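Local coordinates for disease resistance protein RRS1 (Arabidopsis thaliana, PDB 4C6S) that acts as a plant immune receptor and W-box-binding transcription factor, pairing with RPS4 to recognise bacterial effectors, and is represented here by its TIR domain, at residues 22-25 against 26-30; 71-75 against 76-80. One frame throughout, in Å; residues are numbered along the deposited sequence.

Contact 1. Residues 22-25 against 26-30. With NA (sodium ion), chain H.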
loop_
_atom_site.group_PDB
_atom_site.type_symbol
_atom_site.label_atom_id
_atom_site.label_comp_id
_atom_site.label_asym_id
_atom_site.label_seq_id
_atom_site.Cartn_x
_atom_site.Cartn_y
_atom_site.Cartn_z
ATOM N N SER A 22 1.581 2.595 6.064
ATOM C CA SER A 22 0.505 3.572 6.264
ATOM C C SER A 22 -0.841 2.848 6.113
ATOM O O SER A 22 -1.815 3.175 6.796
ATOM C CB SER A 22 0.621 4.763 5.305
ATOM O OG SER A 22 0.238 4.426 3.984
ATOM N N HIS A 23 -0.886 1.855 5.236
ATOM C CA HIS A 23 -2.117 1.093 5.058
ATOM C C HIS A 23 -2.360 0.208 6.260
ATOM O O HIS A 23 -3.508 0.028 6.676
ATOM C CB HIS A 23 -2.074 0.242 3.783
ATOM C CG HIS A 23 -1.856 1.041 2.543
ATOM N ND1 HIS A 23 -2.813 1.875 2.011
ATOM C CD2 HIS A 23 -0.779 1.131 1.720
ATOM C CE1 HIS A 23 -2.341 2.443 0.912
ATOM N NE2 HIS A 23 -1.108 1.995 0.714
ATOM N N LEU A 24 -1.286 -0.360 6.802
ATOM C CA LEU A 24 -1.389 -1.220 7.983
ATOM C C LEU A 24 -1.883 -0.416 9.180
ATOM O O LEU A 24 -2.786 -0.849 9.896
ATOM C CB LEU A 24 -0.035 -1.879 8.305
ATOM C CG LEU A 24 0.010 -2.773 9.559
ATOM C CD1 LEU A 24 -1.022 -3.907 9.483
ATOM C CD2 LEU A 24 1.412 -3.352 9.736
ATOM N N SER A 25 -1.301 0.764 9.391
ATOM C CA SER A 25 -1.743 1.654 10.457
ATOM C C SER A 25 -3.211 2.036 10.319
ATOM O O SER A 25 -3.964 2.043 11.314
ATOM C CB SER A 25 -0.890 2.932 10.466
ATOM O OG SER A 25 -1.274 3.812 11.504
ATOM N N GLU A 26 -3.622 2.381 9.102
ATOM C CA GLU A 26 -4.999 2.820 8.902
ATOM C C GLU A 26 -5.955 1.644 9.100
ATOM O O GLU A 26 -7.070 1.822 9.597
ATOM C CB GLU A 26 -5.173 3.463 7.522
ATOM C CG GLU A 26 -6.617 3.724 7.105
ATOM C CD GLU A 26 -7.319 4.782 7.948
ATOM O OE1 GLU A 26 -6.651 5.475 8.753
ATOM O OE2 GLU A 26 -8.551 4.922 7.791
ATOM N N ALA A 27 -5.529 0.446 8.720
ATOM C CA ALA A 27 -6.397 -0.720 8.888
ATOM C C ALA A 27 -6.577 -1.064 10.368
ATOM O O ALA A 27 -7.671 -1.429 10.808
ATOM C CB ALA A 27 -5.848 -1.912 8.101
ATOM N N LEU A 28 -5.502 -0.960 11.146
ATOM C CA LEU A 28 -5.630 -1.148 12.597
ATOM C C LEU A 28 -6.581 -0.120 13.200
ATOM O O LEU A 28 -7.438 -0.460 14.025
ATOM C CB LEU A 28 -4.263 -1.065 13.283
ATOM C CG LEU A 28 -3.327 -2.246 13.031
ATOM C CD1 LEU A 28 -1.924 -1.872 13.489
ATOM C CD2 LEU A 28 -3.833 -3.486 13.764
ATOM N N ARG A 29 -6.451 1.138 12.787
ATOM C CA ARG A 29 -7.322 2.185 13.314
ATOM C C ARG A 29 -8.794 1.932 12.972
ATOM O O ARG A 29 -9.682 2.169 13.793
ATOM C CB ARG A 29 -6.884 3.551 12.777
ATOM C CG ARG A 29 -7.429 4.714 13.556
ATOM C CD ARG A 29 -7.260 5.994 12.774
ATOM N NE ARG A 29 -7.922 5.924 11.473
ATOM C CZ ARG A 29 -9.239 6.006 11.293
ATOM N NH1 ARG A 29 -10.056 6.149 12.329
ATOM N NH2 ARG A 29 -9.743 5.933 10.071
ATOM N N ARG A 30 -9.053 1.459 11.754
ATOM C CA ARG A 30 -10.416 1.156 11.335
ATOM C C ARG A 30 -11.024 0.063 12.188
ATOM O O ARG A 30 -12.240 -0.012 12.340
ATOM C CB ARG A 30 -10.462 0.718 9.868
ATOM C CG ARG A 30 -10.326 1.837 8.854
ATOM C CD ARG A 30 -10.809 1.367 7.482
ATOM N NE ARG A 30 -10.209 0.087 7.106
ATOM C CZ ARG A 30 -9.094 -0.032 6.391
ATOM N NH1 ARG A 30 -8.461 1.055 5.969
ATOM N NH2 ARG A 30 -8.614 -1.233 6.092
HETATM NA NA NA H . -4.559 6.067 9.776
HETATM O O HOH W 1 -5.738 0.224 4.995
#
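Helix 20-30 of the TIR domain illustrates how one amphipathic helix can serve a hydrophobic core and a subunit interface at once. The TIR domains of this protein form homo- and heterodimers, and S22 and H23 of both copies, meeting beside helices 20-30 and 128-143, match the serine-histidine (SH) interface motif of plant TIR domains. Regular i to i+4 bonds carry the turn: E26 N donates to S22 O, A27 N to H23 O, L28 N to L24 O at 3.0 Å, and R29 N to S25 O. On the core side, CD1 of L28 approaches CG of L24 at 4.5 Å, and both leucines pack on I10 of strand 8-12, while A27 lies against helix 128-143. The H23 ring stacks on H23 of the second subunit, and S22 OG, bonded to S19 O in its own chain, takes a hydrogen bond from S129 N of that subunit. H23 O accepts, besides its helix bond, a hydrogen bond from a water, which accepts one from R30 NH1 about two turns later. At the interface E26 bends at chi2 (67°), turning its carboxylate toward R29 in a side-on, two-nitrogen salt bridge, NE to OE1 at 3.0 Å and NH2 to OE2 at 2.8 Å. R29 and the sodium ion would offset the nearby E133 of the second subunit; OE1 serves both the guanidinium and the metal ion, which it binds at 2.4 Å.

Contact 2. Residues 71-75 against 76-80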
loop_
_atom_site.group_PDB
_atom_site.type_symbol
_atom_site.label_atom_id
_atom_site.label_comp_id
_atom_site.label_asym_id
_atom_site.label_seq_id
_atom_site.Cartn_x
_atom_site.Cartn_y
_atom_site.Cartn_z
ATOM N N SER A 71 21.592 -10.055 8.264
ATOM C CA SER A 71 22.857 -9.844 8.949
ATOM C C SER A 71 23.298 -8.386 8.897
ATOM O O SER A 71 24.195 -7.988 9.634
ATOM C CB SER A 71 23.953 -10.727 8.351
ATOM O OG SER A 71 24.396 -10.183 7.123
ATOM N N GLU A 72 22.680 -7.599 8.019
ATOM C CA GLU A 72 23.003 -6.176 7.906
ATOM C C GLU A 72 21.878 -5.301 8.441
ATOM O O GLU A 72 21.979 -4.073 8.436
ATOM C CB GLU A 72 23.244 -5.789 6.452
ATOM C CG GLU A 72 24.304 -6.580 5.738
ATOM C CD GLU A 72 24.543 -6.045 4.347
ATOM O OE1 GLU A 72 23.774 -6.408 3.429
ATOM O OE2 GLU A 72 25.489 -5.247 4.177
ATOM N N VAL A 73 20.801 -5.937 8.883
ATOM C CA VAL A 73 19.605 -5.214 9.304
ATOM C C VAL A 73 19.299 -5.380 10.790
ATOM O O VAL A 73 19.017 -4.400 11.483
ATOM C CB VAL A 73 18.373 -5.670 8.493
ATOM C CG1 VAL A 73 17.094 -5.097 9.083
ATOM C CG2 VAL A 73 18.530 -5.263 7.035
ATOM N N TRP A 74 19.337 -6.614 11.284
ATOM C CA TRP A 74 18.787 -6.876 12.614
ATOM C C TRP A 74 19.497 -6.115 13.732
ATOM O O TRP A 74 18.908 -5.236 14.361
ATOM C CB TRP A 74 18.760 -8.374 12.964
ATOM C CG TRP A 74 18.144 -8.536 14.326
ATOM C CD1 TRP A 74 18.794 -8.577 15.539
ATOM C CD2 TRP A 74 16.746 -8.583 14.624
ATOM N NE1 TRP A 74 17.877 -8.675 16.563
ATOM C CE2 TRP A 74 16.614 -8.677 16.028
ATOM C CE3 TRP A 74 15.592 -8.571 13.836
ATOM C CZ2 TRP A 74 15.367 -8.762 16.656
ATOM C CZ3 TRP A 74 14.365 -8.661 14.458
ATOM C CH2 TRP A 74 14.260 -8.752 15.854
ATOM N N LEU A 75 20.752 -6.470 13.993
ATOM C CA LEU A 75 21.493 -5.848 15.092
ATOM C C LEU A 75 21.550 -4.336 14.918
ATOM O O LEU A 75 21.491 -3.573 15.890
ATOM C CB LEU A 75 22.914 -6.409 15.164
ATOM C CG LEU A 75 23.079 -7.858 15.630
ATOM C CD1 LEU A 75 24.532 -8.282 15.533
ATOM C CD2 LEU A 75 22.586 -8.010 17.047
ATOM N N ASP A 76 21.654 -3.909 13.664
ATOM C CA ASP A 76 21.822 -2.502 13.345
ATOM C C ASP A 76 20.562 -1.678 13.622
ATOM O O ASP A 76 20.650 -0.542 14.094
ATOM C CB ASP A 76 22.227 -2.353 11.879
ATOM C CG ASP A 76 22.529 -0.922 11.505
ATOM O OD1 ASP A 76 23.116 -0.196 12.338
ATOM O OD2 ASP A 76 22.175 -0.522 10.375
ATOM N N LYS A 77 19.393 -2.252 13.340
ATOM C CA LYS A 77 18.161 -1.466 13.320
ATOM C C LYS A 77 17.026 -2.001 14.179
ATOM O O LYS A 77 16.219 -1.223 14.678
ATOM C CB LYS A 77 17.641 -1.338 11.885
ATOM C CG LYS A 77 18.479 -0.470 10.972
ATOM C CD LYS A 77 17.792 -0.279 9.630
ATOM C CE LYS A 77 18.698 0.437 8.635
ATOM N NZ LYS A 77 17.954 0.778 7.379
ATOM N N PHE A 78 16.921 -3.317 14.318
ATOM C CA PHE A 78 15.736 -3.877 14.963
ATOM C C PHE A 78 15.975 -4.487 16.347
ATOM O O PHE A 78 15.033 -4.607 17.129
ATOM C CB PHE A 78 15.022 -4.854 14.024
ATOM C CG PHE A 78 14.233 -4.165 12.929
ATOM C CD1 PHE A 78 12.921 -3.762 13.148
ATOM C CD2 PHE A 78 14.816 -3.889 11.701
ATOM C CE1 PHE A 78 12.170 -3.127 12.149
ATOM C CE2 PHE A 78 14.087 -3.235 10.696
ATOM C CZ PHE A 78 12.759 -2.854 10.923
ATOM N N ALA A 79 17.216 -4.856 16.662
ATOM C CA ALA A 79 17.521 -5.338 18.010
ATOM C C ALA A 79 17.039 -4.343 19.068
ATOM O O ALA A 79 16.534 -4.739 20.114
ATOM C CB ALA A 79 19.015 -5.606 18.183
ATOM N N LYS A 80 17.194 -3.051 18.788
ATOM C CA LYS A 80 16.793 -2.023 19.740
ATOM C C LYS A 80 15.274 -1.965 19.914
ATOM O O LYS A 80 14.792 -1.463 20.931
ATOM C CB LYS A 80 17.340 -0.654 19.327
ATOM C CG LYS A 80 16.749 -0.116 18.028
ATOM C CD LYS A 80 17.472 1.153 17.590
ATOM C CE LYS A 80 16.667 1.911 16.545
ATOM N NZ LYS A 80 17.201 1.783 15.168
HETATM O O HOH W 2 22.777 -5.597 11.465
HETATM O O HOH W 3 19.152 -2.119 16.917
#
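W74 O is gripped by three successive backbone amides: F78 N at 2.8 Å, A79 N at 2.9 Å and, more obliquely, K77 N at 3.2 Å. The bond from A79 spans five residues and marks a wider, pi-type turn at 76-78. K77 N is shared, since it also donates to V73 O at 2.9 Å. F78 CB and A79 N lie over one face of the indole, consistent with the widened turn. With CG of W74 anti to its own N (chi1 -178°), the ring reaches along the helix, and F78 CB makes a CH-pi contact over the six-membered ring, 4.0 Å from its centroid; A79 CB approaches NE1. The W74 and F78 side chains cross at about a right angle. F78 also runs beside V73, whose CG1 meets the ring edge at CD2, 3.7 Å away. Both F78 and W74 pack on M62 of strand 59-65. Outward, a water joins L75 O to K80 N, while K77 NZ forms a salt bridge with D41. The arrangement is that of a helix start irregularly wound by a pi-type turn, within the beta-alpha-beta crossover from strand 59-65 to strand 92-98 of the TIR fold.

The two contacts illustrate regular and widened helical bonding on opposite sides of one fold. Contact 1 precedes contact 2 in the chain, and each lies about 13 Å from the chain's centre; their own centres are 25 Å apart and their nearest atoms about 11 Å. The parallel sheet connects them, through strand 8-12 under contact 1 and the adjacent strand 59-65 under contact 2. Contact 1 keeps regular helical bonding and meets both the second subunit and a sodium ion, with E26 as ligand; another bound sodium ion lies about 10 Å from the L24 side chain. Contact 2 has its pi-type turn and is touched by no other chain of the assembly.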